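Local coordinates for protein D-galactonate dehydratase family member RspA (Pantoea ananatis, PDB 3T6C) that catalyses, at a low rate, the magnesium-dependent dehydration of D-gluconate to 2-dehydro-3-deoxy-D-gluconate, at residues Ala260-Pro274 and Leu286-Glu298. Sequence-based numbering, arbitrary orientation. Where two conformers were deposited one is given.
Sequences AKALEPYQLFFLEDP and LRQQSSTPIAMGE. With MG (magnesium ion), chain C; GCO (D-gluconic acid), chain D.
Glu272 and Glu298 meet at the magnesium ion, at the C-terminal ends of two parallel strands of the enolase-superfamily barrel. The strands, 270-272 and 294-296, belong to one beta-alpha-beta unit with helix 283-289. Glu272 OE2 binds the metal at 2.1 Å and Glu298 OE1 at 2.2 Å. The two carboxylate planes stand 62° apart. Asp246, water 5 and gluconate O1B and O2 complete the site. Arg319 hydrogen-bonds Glu272 OE2, and Tyr103 of a neighbouring subunit hydrogen-bonds Glu298 OE2. In the second shell, Asp273 OD2 accepts a hydrogen bond from water 5 at 2.7 Å and probably helps to place it.

Three backbone hydrogen bonds join the strands: Leu271 N to Pro293 O, Ala295 N to Leu271 O and Asp273 N to Ala295 O. Ala295 CB lies over the face of the Phe270 ring, 3.6 Å from its centroid, a CH-pi contact. On the other sheet face Pro274 CG packs on Ile294 CG2.

Glu264, in the 3-10 turn after helix 253-262, extends beyond CG to the loop before strand 294-296. Ser290 OG donates to the anti lone pair of Glu264 OE2 at 2.8 Å, and Ser291 N hydrogen-bonds it from above the carboxylate plane at 2.9 Å.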
ATOM      1  N   ALA A 260      24.834   6.551  -4.830  1.00  8.95           N
ATOM      2  CA  ALA A 260      24.219   7.536  -3.917  1.00  9.81           C
ATOM      3  C   ALA A 260      24.644   7.245  -2.442  1.00 10.05           C
ATOM      4  O   ALA A 260      25.019   8.164  -1.667  1.00 10.70           O
ATOM      5  CB  ALA A 260      22.682   7.486  -4.067  1.00  9.73           C
ATOM      6  N   LYS A 261      24.605   5.985  -2.044  1.00  7.76           N
ATOM      7  CA  LYS A 261      24.997   5.644  -0.670  1.00  7.25           C
ATOM      8  C   LYS A 261      26.470   5.912  -0.410  1.00  8.51           C
ATOM      9  O   LYS A 261      26.862   6.394   0.681  1.00 11.22           O
ATOM     10  CB  LYS A 261      24.664   4.162  -0.421  1.00 10.57           C
ATOM     11  CG  LYS A 261      23.152   3.933  -0.436  1.00  9.66           C
ATOM     12  CD  LYS A 261      22.783   2.453  -0.514  1.00  9.78           C
ATOM     13  CE  LYS A 261      23.096   1.708   0.765  1.00 12.37           C
ATOM     14  NZ  LYS A 261      22.757   0.226   0.659  1.00 11.72           N
ATOM     15  N   ALA A 262      27.316   5.536  -1.374  1.00  8.33           N
ATOM     16  CA  ALA A 262      28.773   5.721  -1.243  1.00  8.03           C
ATOM     17  C   ALA A 262      29.189   7.150  -1.182  1.00 12.43           C
ATOM     18  O   ALA A 262      30.259   7.460  -0.648  1.00 13.70           O
ATOM     19  CB  ALA A 262      29.496   5.020  -2.405  1.00  9.74           C
ATOM     20  N   LEU A 263      28.341   8.027  -1.703  1.00  9.94           N
ATOM     21  CA  LEU A 263      28.651   9.474  -1.661  1.00  8.80           C
ATOM     22  C   LEU A 263      28.198  10.171  -0.381  1.00  9.44           C
ATOM     23  O   LEU A 263      28.528  11.328  -0.179  1.00 11.13           O
ATOM     24  CB  LEU A 263      27.981  10.132  -2.879  1.00  8.77           C
ATOM     25  CG  LEU A 263      28.694   9.803  -4.203  1.00  9.53           C
ATOM     26  CD1 LEU A 263      27.887  10.297  -5.393  1.00 10.92           C
ATOM     27  CD2 LEU A 263      30.093  10.458  -4.248  1.00 13.28           C
ATOM     28  N   GLU A 264      27.410   9.504   0.436  1.00  9.94           N
ATOM     29  CA  GLU A 264      26.864  10.129   1.652  1.00  9.07           C
ATOM     30  C   GLU A 264      27.939  10.792   2.539  1.00 11.91           C
ATOM     31  O   GLU A 264      27.713  11.898   2.985  1.00 13.65           O
ATOM     32  CB  GLU A 264      26.063   9.069   2.448  1.00 12.62           C
ATOM     33  CG  GLU A 264      24.705   8.873   1.833  1.00 10.37           C
ATOM     34  CD  GLU A 264      23.877   7.782   2.457  1.00 13.80           C
ATOM     35  OE1 GLU A 264      24.176   7.338   3.606  1.00 18.54           O
ATOM     36  OE2 GLU A 264      22.888   7.367   1.815  1.00 13.68           O
ATOM     37  N   PRO A 265      29.122  10.161   2.744  1.00 12.86           N
ATOM     38  CA  PRO A 265      30.098  10.830   3.634  1.00 13.66           C
ATOM     39  C   PRO A 265      30.602  12.166   3.063  1.00 16.77           C
ATOM     40  O   PRO A 265      31.235  12.909   3.820  1.00 19.31           O
ATOM     41  CB  PRO A 265      31.294   9.872   3.644  1.00 15.87           C
ATOM     42  CG  PRO A 265      30.749   8.536   3.177  1.00 19.74           C
ATOM     43  CD  PRO A 265      29.555   8.823   2.314  1.00 14.98           C
ATOM     44  N   TYR A 266      30.430  12.414   1.774  1.00 11.67           N
ATOM     45  CA  TYR A 266      30.976  13.625   1.148  1.00  7.42           C
ATOM     46  C   TYR A 266      29.926  14.728   1.034  1.00 12.43           C
ATOM     47  O   TYR A 266      30.257  15.842   0.669  1.00 13.59           O
ATOM     48  CB  TYR A 266      31.595  13.279  -0.234  1.00  9.20           C
ATOM     49  CG  TYR A 266      32.489  12.069  -0.062  1.00 11.82           C
ATOM     50  CD1 TYR A 266      33.596  12.115   0.812  1.00 14.83           C
ATOM     51  CD2 TYR A 266      32.181  10.883  -0.684  1.00 11.95           C
ATOM     52  CE1 TYR A 266      34.399  10.966   1.003  1.00 17.23           C
ATOM     53  CE2 TYR A 266      32.986   9.753  -0.496  1.00 14.22           C
ATOM     54  CZ  TYR A 266      34.062   9.807   0.362  1.00 17.74           C
ATOM     55  OH  TYR A 266      34.820   8.669   0.514  1.00 21.49           O
ATOM     56  N   GLN A 267      28.689  14.436   1.437  1.00 11.06           N
ATOM     57  CA  GLN A 267      27.621  15.442   1.585  1.00 11.26           C
ATOM     58  C   GLN A 267      27.493  16.325   0.341  1.00 11.47           C
ATOM     59  O   GLN A 267      27.646  17.552   0.376  1.00 11.46           O
ATOM     60  CB  GLN A 267      27.802  16.262   2.859  1.00 12.28           C
ATOM     61  CG  GLN A 267      27.554  15.407   4.102  1.00 15.74           C
ATOM     62  CD  GLN A 267      27.913  16.162   5.347  1.00 20.15           C
ATOM     63  OE1 GLN A 267      27.091  16.905   5.885  1.00 18.49           O
ATOM     64  NE2 GLN A 267      29.158  16.027   5.782  1.00 21.76           N
ATOM     65  N   LEU A 268      27.137  15.692  -0.774  1.00 10.42           N
ATOM     66  CA  LEU A 268      26.931  16.444  -2.000  1.00  8.84           C
ATOM     67  C   LEU A 268      25.668  17.287  -1.894  1.00  9.87           C
ATOM     68  O   LEU A 268      24.673  16.879  -1.259  1.00 10.82           O
ATOM     69  CB  LEU A 268      26.787  15.500  -3.203  1.00 10.37           C
ATOM     70  CG  LEU A 268      28.150  15.131  -3.836  1.00 12.36           C
ATOM     71  CD1 LEU A 268      29.081  14.400  -2.877  1.00 14.38           C
ATOM     72  CD2 LEU A 268      27.881  14.275  -5.043  1.00 13.62           C
ATOM     73  N   PHE A 269      25.681  18.439  -2.567  1.00  9.53           N
ATOM     74  CA  PHE A 269      24.495  19.273  -2.632  1.00  7.45           C
ATOM     75  C   PHE A 269      23.400  18.505  -3.394  1.00  8.50           C
ATOM     76  O   PHE A 269      22.226  18.500  -2.975  1.00  8.67           O
ATOM     77  CB  PHE A 269      24.837  20.630  -3.297  1.00  8.53           C
ATOM     78  CG  PHE A 269      23.678  21.566  -3.380  1.00  7.58           C
ATOM     79  CD1 PHE A 269      23.353  22.360  -2.298  1.00 11.94           C
ATOM     80  CD2 PHE A 269      22.979  21.723  -4.579  1.00  7.89           C
ATOM     81  CE1 PHE A 269      22.283  23.267  -2.348  1.00 12.01           C
ATOM     82  CE2 PHE A 269      21.879  22.632  -4.621  1.00  8.54           C
ATOM     83  CZ  PHE A 269      21.549  23.378  -3.504  1.00 12.18           C
ATOM     84  N   PHE A 270      23.769  17.897  -4.516  1.00  8.94           N
ATOM     85  CA  PHE A 270      22.912  16.868  -5.099  1.00 10.08           C
ATOM     86  C   PHE A 270      23.685  15.939  -6.012  1.00  9.71           C
ATOM     87  O   PHE A 270      24.746  16.318  -6.502  1.00  9.44           O
ATOM     88  CB  PHE A 270      21.616  17.428  -5.734  1.00  9.82           C
ATOM     89  CG  PHE A 270      21.763  18.334  -6.984  1.00  6.66           C
ATOM     90  CD1 PHE A 270      22.400  17.947  -8.156  1.00  8.37           C
ATOM     91  CD2 PHE A 270      21.127  19.587  -6.990  1.00  9.95           C
ATOM     92  CE1 PHE A 270      22.422  18.762  -9.329  1.00  7.38           C
ATOM     93  CE2 PHE A 270      21.155  20.414  -8.145  1.00  9.43           C
ATOM     94  CZ  PHE A 270      21.800  20.011  -9.308  1.00  9.46           C
ATOM     95  N   LEU A 271      23.146  14.740  -6.201  1.00  8.33           N
ATOM     96  CA  LEU A 271      23.544  13.776  -7.260  1.00  6.96           C
ATOM     97  C   LEU A 271      22.442  13.834  -8.308  1.00 10.26           C
ATOM     98  O   LEU A 271      21.245  13.603  -7.974  1.00  9.28           O
ATOM     99  CB  LEU A 271      23.656  12.369  -6.676  1.00  8.35           C
ATOM    100  CG  LEU A 271      23.914  11.266  -7.698  1.00  9.13           C
ATOM    101  CD1 LEU A 271      25.305  11.504  -8.389  1.00  9.89           C
ATOM    102  CD2 LEU A 271      23.849   9.917  -6.990  1.00 11.22           C
ATOM    103  N   GLU A 272      22.829  14.140  -9.541  1.00  8.71           N
ATOM    104  CA  GLU A 272      21.839  14.433 -10.588  1.00  8.62           C
ATOM    105  C   GLU A 272      21.678  13.233 -11.554  1.00  9.23           C
ATOM    106  O   GLU A 272      22.653  12.505 -11.891  1.00  8.83           O
ATOM    107  CB  GLU A 272      22.282  15.685 -11.352  1.00  7.59           C
ATOM    108  CG  GLU A 272      21.439  16.092 -12.558  1.00  8.36           C
ATOM    109  CD  GLU A 272      22.140  17.188 -13.317  1.00  9.65           C
ATOM    110  OE1 GLU A 272      23.051  17.847 -12.724  1.00 11.21           O
ATOM    111  OE2 GLU A 272      21.724  17.452 -14.474  1.00  8.94           O
ATOM    112  N   ASP A 273      20.450  13.003 -11.972  1.00  7.71           N
ATOM    113  CA  ASP A 273      20.059  12.000 -12.977  1.00  6.37           C
ATOM    114  C   ASP A 273      20.665  10.624 -12.714  1.00  8.86           C
ATOM    115  O   ASP A 273      21.300  10.014 -13.584  1.00  9.95           O
ATOM    116  CB  ASP A 273      20.370  12.483 -14.401  1.00  8.29           C
ATOM    117  CG  ASP A 273      19.441  13.653 -14.853  1.00 10.48           C
ATOM    118  OD1 ASP A 273      18.620  14.135 -14.046  1.00 11.48           O
ATOM    119  OD2 ASP A 273      19.540  14.109 -16.037  1.00 10.00           O
ATOM    120  N   PRO A 274      20.441  10.109 -11.505  1.00  8.43           N
ATOM    121  CA  PRO A 274      20.940   8.748 -11.251  1.00  6.74           C
ATOM    122  C   PRO A 274      20.208   7.705 -12.131  1.00  9.58           C
ATOM    123  O   PRO A 274      20.769   6.598 -12.321  1.00  9.63           O
ATOM    124  CB  PRO A 274      20.550   8.535  -9.771  1.00  6.61           C
ATOM    125  CG  PRO A 274      19.284   9.432  -9.582  1.00  7.34           C
ATOM    126  CD  PRO A 274      19.779  10.693 -10.320  1.00  8.96           C
ATOM    127  N   LEU A 286      15.749   3.493  -4.343  1.00  9.57           N
ATOM    128  CA  LEU A 286      16.852   4.375  -3.958  1.00  7.80           C
ATOM    129  C   LEU A 286      16.526   5.180  -2.694  1.00  7.97           C
ATOM    130  O   LEU A 286      17.389   5.317  -1.806  1.00  8.17           O
ATOM    131  CB  LEU A 286      17.200   5.321  -5.105  1.00  6.50           C
ATOM    132  CG  LEU A 286      18.452   6.146  -4.893  1.00  4.86           C
ATOM    133  CD1 LEU A 286      19.073   6.468  -6.296  1.00  9.03           C
ATOM    134  CD2 LEU A 286      18.225   7.463  -4.151  1.00 11.75           C
ATOM    135  N   ARG A 287      15.318   5.737  -2.610  1.00  9.19           N
ATOM    136  CA  ARG A 287      14.964   6.638  -1.500  1.00  6.57           C
ATOM    137  C   ARG A 287      14.648   5.897  -0.208  1.00  8.50           C
ATOM    138  O   ARG A 287      14.502   6.526   0.822  1.00  9.76           O
ATOM    139  CB  ARG A 287      13.808   7.541  -1.943  1.00  9.81           C
ATOM    140  CG  ARG A 287      14.197   8.399  -3.140  1.00  8.79           C
ATOM    141  CD  ARG A 287      15.149   9.531  -2.755  1.00  7.80           C
ATOM    142  NE  ARG A 287      14.408  10.677  -2.252  1.00  8.06           N
ATOM    143  CZ  ARG A 287      14.950  11.871  -2.034  1.00  5.73           C
ATOM    144  NH1 ARG A 287      16.261  12.040  -2.126  1.00  9.10           N
ATOM    145  NH2 ARG A 287      14.155  12.921  -1.767  1.00  7.23           N
ATOM    146  N   GLN A 288      14.562   4.576  -0.239  0.52  8.38           N
ATOM    147  CA  GLN A 288      14.450   3.824   1.024  0.52  6.69           C
ATOM    148  C   GLN A 288      15.803   3.566   1.637  0.52  8.50           C
ATOM    149  O   GLN A 288      15.883   3.077   2.772  0.52  9.63           O
ATOM    150  CB  GLN A 288      13.711   2.501   0.797  0.52 10.05           C
ATOM    151  CG  GLN A 288      12.296   2.738   0.312  0.52  8.94           C
ATOM    152  CD  GLN A 288      11.528   1.450   0.072  0.52 16.54           C
ATOM    153  OE1 GLN A 288      11.149   1.121  -1.070  0.52 18.18           O
ATOM    154  NE2 GLN A 288      11.308   0.707   1.133  0.52 15.12           N
ATOM    155  N   GLN A 289      16.868   3.854   0.877  1.00  8.33           N
ATOM    156  CA  GLN A 289      18.271   3.540   1.261  1.00  7.36           C
ATOM    157  C   GLN A 289      19.160   4.738   1.501  1.00  8.51           C
ATOM    158  O   GLN A 289      20.051   4.663   2.367  1.00 14.83           O
ATOM    159  CB  GLN A 289      18.923   2.521   0.331  1.00  8.38           C
ATOM    160  CG  GLN A 289      18.157   1.207   0.329  1.00  8.39           C
ATOM    161  CD  GLN A 289      18.943   0.105  -0.361  1.00 10.71           C
ATOM    162  OE1 GLN A 289      20.193   0.102  -0.356  1.00 11.10           O
ATOM    163  NE2 GLN A 289      18.219  -0.855  -0.940  1.00  9.00           N
ATOM    164  N   SER A 290      19.133   5.713   0.595  1.00  7.92           N
ATOM    165  CA  SER A 290      20.142   6.799   0.580  1.00  7.94           C
ATOM    166  C   SER A 290      19.598   8.144   1.028  1.00  9.91           C
ATOM    167  O   SER A 290      18.443   8.490   0.745  1.00  9.93           O
ATOM    168  CB  SER A 290      20.703   6.978  -0.822  1.00 10.54           C
ATOM    169  OG  SER A 290      21.768   7.933  -0.740  1.00 12.58           O
ATOM    170  N   SER A 291      20.435   8.895   1.756  1.00  7.86           N
ATOM    171  CA  SER A 291      20.162  10.290   2.135  1.00  8.03           C
ATOM    172  C   SER A 291      20.930  11.330   1.284  1.00 10.08           C
ATOM    173  O   SER A 291      20.932  12.513   1.635  1.00 11.25           O
ATOM    174  CB  SER A 291      20.371  10.453   3.636  1.00 11.39           C
ATOM    175  OG  SER A 291      21.665   9.961   3.962  1.00 13.93           O
ATOM    176  N   THR A 292      21.639  10.906   0.226  1.00  8.45           N
ATOM    177  CA  THR A 292      22.251  11.892  -0.677  1.00  7.35           C
ATOM    178  C   THR A 292      21.130  12.612  -1.443  1.00  8.72           C
ATOM    179  O   THR A 292      20.237  11.967  -1.984  1.00  9.78           O
ATOM    180  CB  THR A 292      23.156  11.157  -1.665  1.00  9.76           C
ATOM    181  OG1 THR A 292      24.333  10.678  -0.950  1.00 11.17           O
ATOM    182  CG2 THR A 292      23.542  12.033  -2.885  1.00 10.68           C
ATOM    183  N   PRO A 293      21.134  13.952  -1.472  1.00  7.63           N
ATOM    184  CA  PRO A 293      20.042  14.599  -2.207  1.00  7.11           C
ATOM    185  C   PRO A 293      20.049  14.282  -3.697  1.00  9.36           C
ATOM    186  O   PRO A 293      21.153  14.124  -4.274  1.00  8.31           O
ATOM    187  CB  PRO A 293      20.303  16.106  -1.959  1.00  9.33           C
ATOM    188  CG  PRO A 293      21.157  16.156  -0.687  1.00  8.09           C
ATOM    189  CD  PRO A 293      22.021  14.926  -0.803  1.00  8.29           C
ATOM    190  N   ILE A 294      18.864  14.199  -4.303  1.00  6.86           N
ATOM    191  CA  ILE A 294      18.728  13.734  -5.682  1.00  5.61           C
ATOM    192  C   ILE A 294      18.083  14.820  -6.542  1.00  7.39           C
ATOM    193  O   ILE A 294      17.079  15.392  -6.168  1.00  9.15           O
ATOM    194  CB  ILE A 294      17.843  12.456  -5.748  1.00  7.25           C
ATOM    195  CG1 ILE A 294      18.525  11.294  -4.983  1.00  8.48           C
ATOM    196  CG2 ILE A 294      17.584  12.006  -7.201  1.00  8.06           C
ATOM    197  CD1 ILE A 294      19.899  10.889  -5.512  1.00  9.91           C
ATOM    198  N   ALA A 295      18.675  15.074  -7.712  1.00  8.10           N
ATOM    199  CA  ALA A 295      18.076  15.965  -8.713  1.00  6.80           C
ATOM    200  C   ALA A 295      17.730  15.134  -9.940  1.00  7.78           C
ATOM    201  O   ALA A 295      18.497  14.248 -10.343  1.00  9.89           O
ATOM    202  CB  ALA A 295      19.064  17.068  -9.126  1.00  8.56           C
ATOM    203  N   MET A 296      16.570  15.432 -10.555  1.00  8.09           N
ATOM    204  CA  MET A 296      16.174  14.744 -11.781  1.00  8.00           C
ATOM    205  C   MET A 296      15.447  15.691 -12.661  1.00  7.35           C
ATOM    206  O   MET A 296      14.679  16.539 -12.178  1.00  8.33           O
ATOM    207  CB  MET A 296      15.144  13.610 -11.473  1.00  8.96           C
ATOM    208  CG  MET A 296      15.699  12.317 -10.847  1.00 10.02           C
ATOM    209  SD  MET A 296      16.529  11.248 -12.045  1.00 11.06           S
ATOM    210  CE  MET A 296      15.206  10.912 -13.210  1.00 13.14           C
ATOM    211  N   GLY A 297      15.547  15.401 -13.959  1.00  8.42           N
ATOM    212  CA  GLY A 297      14.531  15.875 -14.884  1.00  9.27           C
ATOM    213  C   GLY A 297      14.830  16.776 -16.049  1.00  8.98           C
ATOM    214  O   GLY A 297      13.876  17.222 -16.687  1.00  8.73           O
ATOM    215  N   GLU A 298      16.086  17.041 -16.363  1.00  8.10           N
ATOM    216  CA  GLU A 298      16.360  17.852 -17.571  1.00  6.58           C
ATOM    217  C   GLU A 298      15.748  17.211 -18.811  1.00  7.33           C
ATOM    218  O   GLU A 298      15.423  17.935 -19.775  1.00  9.74           O
ATOM    219  CB  GLU A 298      17.884  18.084 -17.788  1.00  9.74           C
ATOM    220  CG  GLU A 298      18.600  16.803 -18.181  1.00  8.94           C
ATOM    221  CD  GLU A 298      20.119  16.931 -18.123  1.00 11.14           C
ATOM    222  OE1 GLU A 298      20.649  17.455 -17.133  1.00  9.75           O
ATOM    223  OE2 GLU A 298      20.809  16.517 -19.064  1.00  9.46           O
TER
HETATM  224 MG    MG C 501      22.589  17.036 -16.286  1.00  8.02          MG
HETATM  225  C1  GCO D 601      23.493  19.434 -17.687  1.00 12.63           C
HETATM  226  C2  GCO D 601      23.113  18.521 -18.791  1.00 13.43           C
HETATM  227  C3  GCO D 601      23.693  18.883 -20.145  1.00 15.71           C
HETATM  228  C4  GCO D 601      23.035  18.074 -21.244  1.00 14.54           C
HETATM  229  C5  GCO D 601      22.885  18.920 -22.485  1.00 14.27           C
HETATM  230  C6  GCO D 601      22.210  18.195 -23.635  1.00 12.15           C
HETATM  231  O1A GCO D 601      23.825  20.639 -17.894  1.00 11.72           O
HETATM  232  O1B GCO D 601      23.331  19.025 -16.491  1.00  9.42           O
HETATM  233  O2  GCO D 601      23.243  17.194 -18.352  1.00 10.18           O
HETATM  234  O3  GCO D 601      25.049  18.646 -20.059  1.00 15.67           O
HETATM  235  O4  GCO D 601      23.857  16.951 -21.505  1.00 15.51           O
HETATM  236  O5  GCO D 601      22.148  20.040 -22.161  1.00 13.43           O
HETATM  237  O6  GCO D 601      22.026  18.981 -24.796  1.00 12.99           O
HETATM  238  O   HOH W   1      26.190  12.956  -0.512  1.00 12.83           O
HETATM  239  O   HOH W   2      22.715   4.881   3.625  1.00 22.40           O
HETATM  240  O   HOH W   3      16.618  13.963 -16.507  1.00 10.71           O
HETATM  241  O   HOH W   4      18.670  16.758 -14.840  1.00 10.99           O
HETATM  242  O   HOH W   5      22.051  15.017 -16.464  1.00  8.61           O